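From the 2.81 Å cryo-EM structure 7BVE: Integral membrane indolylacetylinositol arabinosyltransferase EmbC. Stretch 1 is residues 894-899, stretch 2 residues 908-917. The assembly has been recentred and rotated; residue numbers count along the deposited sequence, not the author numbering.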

# COMPACT_ATOMS: atom_id res chain seq x y z
N SER A 894 27.33 40.79 -1.96
CA SER A 894 26.17 40.07 -2.47
C SER A 894 25.77 38.96 -1.51
O SER A 894 26.59 38.09 -1.19
CB SER A 894 26.46 39.49 -3.86
OG SER A 894 25.36 38.75 -4.35
N ILE A 895 24.51 38.98 -1.07
CA ILE A 895 23.89 37.85 -0.37
C ILE A 895 22.65 37.43 -1.12
O ILE A 895 22.10 38.17 -1.94
CB ILE A 895 23.52 38.16 1.10
CG1 ILE A 895 22.69 39.45 1.18
CG2 ILE A 895 24.75 38.14 1.99
CD1 ILE A 895 22.06 39.69 2.53
N THR A 896 22.18 36.22 -0.82
CA THR A 896 21.07 35.62 -1.52
C THR A 896 19.93 35.34 -0.54
O THR A 896 20.16 34.91 0.59
CB THR A 896 21.52 34.32 -2.20
OG1 THR A 896 22.69 34.58 -2.98
CG2 THR A 896 20.44 33.79 -3.13
N PHE A 897 18.70 35.61 -0.97
CA PHE A 897 17.55 35.28 -0.16
C PHE A 897 17.31 33.78 -0.13
O PHE A 897 17.63 33.06 -1.08
CB PHE A 897 16.29 35.97 -0.68
CG PHE A 897 16.27 37.43 -0.44
CD1 PHE A 897 16.10 37.92 0.83
CD2 PHE A 897 16.36 38.31 -1.49
CE1 PHE A 897 16.06 39.27 1.06
CE2 PHE A 897 16.31 39.66 -1.27
CZ PHE A 897 16.16 40.14 0.02
N GLY A 898 16.72 33.32 0.96
CA GLY A 898 16.23 31.96 1.03
C GLY A 898 14.72 31.97 1.07
O GLY A 898 14.11 33.00 1.36
N ASP A 899 14.08 30.83 0.78
CA ASP A 899 12.64 30.81 0.62
C ASP A 899 12.02 29.57 1.23
O ASP A 899 12.64 28.51 1.31
CB ASP A 899 12.23 30.89 -0.86
CG ASP A 899 12.86 29.81 -1.72
OD1 ASP A 899 13.78 29.10 -1.26
OD2 ASP A 899 12.43 29.67 -2.88
N ASN A 908 7.37 35.27 1.22
CA ASN A 908 8.34 36.21 1.77
C ASN A 908 9.74 35.63 1.60
O ASN A 908 10.00 34.50 2.03
CB ASN A 908 8.07 36.49 3.24
CG ASN A 908 6.88 37.40 3.45
OD1 ASN A 908 6.77 38.45 2.84
ND2 ASN A 908 5.97 36.98 4.31
N LEU A 909 10.62 36.40 0.98
CA LEU A 909 12.03 36.06 0.88
C LEU A 909 12.76 36.81 1.98
O LEU A 909 12.54 38.00 2.18
CB LEU A 909 12.60 36.46 -0.48
CG LEU A 909 12.00 35.90 -1.77
CD1 LEU A 909 12.70 36.54 -2.94
CD2 LEU A 909 12.14 34.42 -1.82
N ARG A 910 13.64 36.11 2.69
CA ARG A 910 14.20 36.64 3.93
C ARG A 910 15.70 36.40 4.00
O ARG A 910 16.23 35.42 3.45
CB ARG A 910 13.49 36.02 5.11
CG ARG A 910 13.67 34.54 5.18
CD ARG A 910 12.94 33.95 6.33
NE ARG A 910 11.50 33.97 6.12
CZ ARG A 910 10.85 33.00 5.50
NH1 ARG A 910 11.52 31.96 5.03
NH2 ARG A 910 9.55 33.07 5.35
N ALA A 911 16.40 37.30 4.68
CA ALA A 911 17.82 37.23 4.86
C ALA A 911 18.11 38.02 6.13
O ALA A 911 17.58 39.13 6.28
CB ALA A 911 18.59 37.83 3.69
N PRO A 912 18.91 37.48 7.04
CA PRO A 912 19.23 38.22 8.26
C PRO A 912 20.14 39.40 7.98
O PRO A 912 20.88 39.42 7.00
CB PRO A 912 19.93 37.18 9.13
CG PRO A 912 19.51 35.88 8.58
CD PRO A 912 19.37 36.09 7.12
N LEU A 913 20.09 40.39 8.87
CA LEU A 913 21.00 41.51 8.75
C LEU A 913 22.38 41.20 9.33
O LEU A 913 23.28 42.04 9.22
CB LEU A 913 20.44 42.75 9.44
CG LEU A 913 19.18 43.37 8.86
CD1 LEU A 913 18.82 44.59 9.68
CD2 LEU A 913 19.39 43.74 7.43
N SER A 914 22.56 40.04 9.95
CA SER A 914 23.90 39.61 10.32
C SER A 914 24.71 39.16 9.11
O SER A 914 25.94 39.12 9.19
CB SER A 914 23.84 38.48 11.34
OG SER A 914 23.36 37.29 10.75
N SER A 915 24.04 38.81 8.01
CA SER A 915 24.73 38.52 6.76
C SER A 915 25.24 39.78 6.08
O SER A 915 26.15 39.70 5.25
CB SER A 915 23.80 37.77 5.81
OG SER A 915 23.48 36.50 6.33
N ILE A 916 24.69 40.94 6.41
CA ILE A 916 25.15 42.22 5.87
C ILE A 916 26.18 42.79 6.85
O ILE A 916 25.88 42.89 8.05
CB ILE A 916 23.99 43.18 5.66
CG1 ILE A 916 23.09 42.68 4.53
CG2 ILE A 916 24.48 44.57 5.36
CD1 ILE A 916 21.80 43.43 4.38
N PRO A 917 27.38 43.14 6.39
CA PRO A 917 28.42 43.60 7.31
C PRO A 917 28.08 44.95 7.88
O PRO A 917 27.35 45.75 7.26
CB PRO A 917 29.67 43.66 6.41
CG PRO A 917 29.38 42.73 5.31
CD PRO A 917 27.92 42.86 5.05

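What does the beginning of stretch 2 offer its partner? Asn908 contributes little, for its side chain leads away from stretch 1 and its OD1 is hydrogen-bonded elsewhere in the structure. Leu909 is the first residue to pack in earnest. Its side chain lies on the same face of the sheet as that of Asp899, and the CA atoms of the two residues are 5.3 Å apart. Leu909 CD2 comes to 3.7 Å from Asp899 CB, so the leucine methyl meets the aliphatic carbon of the aspartate while the end of that acidic side chain leads away. Leu909 also meets the residue two positions back along stretch 1: its CB is 3.7 Å from Phe897 CB, an apolar contact made close to both backbones.

How are the two backbones joined at Arg910? Here the chains run antiparallel, and Arg910 faces Gly898 as a hydrogen-bonded pair, each residue both giving and accepting through its main chain. Gly898 N donates to Arg910 O at 3.3 Å, with a nearly straight angle of 174° at the hydrogen. The return bond, from Arg910 N to Gly898 O, is 3.4 Å long and weak, although at 167° it too is well aligned. Two bonds between the same residues fix the register, but one of them is weak, and side-chain packing adds to the link. Gly898 brings no side chain to the pairing, so what it supplies is backbone alone.

Why does Phe897 matter to so much of the strand? One edge atom of its ring, CD1, is the nearest point to three successive residues of stretch 2. Phe897 CD1 is 3.7 Å from Leu909 C and 3.5 Å from Arg910 C, the latter carbon lying at the ring edge, near its plane. The same Phe897 CD1 stands 3.8 Å from Ala911 CB, an apolar contact with a methyl group that points toward stretch 1. These are van der Waals contacts, in which a ring carbon packs against main-chain carbons and a small side chain. Ala911 CB also meets Ile895 CD1, at 4.1 Å, a second apolar contact for the same methyl. Phe897 and Ala911 are buried in the structure as a whole, which suits their apolar character.

What becomes of the contact at the turn that begins with Pro912? Pro912 points away, and from it to Ser915 the chain makes a type I beta turn, closed by a weak bond from Ser915 N to Pro912 O at 3.4 Å. Leu913 and Ser914 lie within this turn and make no contact with stretch 1. Contact resumes beyond them, again through Ile895. Ile895 CG2 lies 4.0 Å from Ser915 CB and 3.9 Å from Ser915 O, so the serine is met through carbon and main chain. Ile895 CD1 then comes to 3.7 Å from Ile916 CG1, another apolar meeting. Pro917 adds nothing, and the contact ends at Ile916.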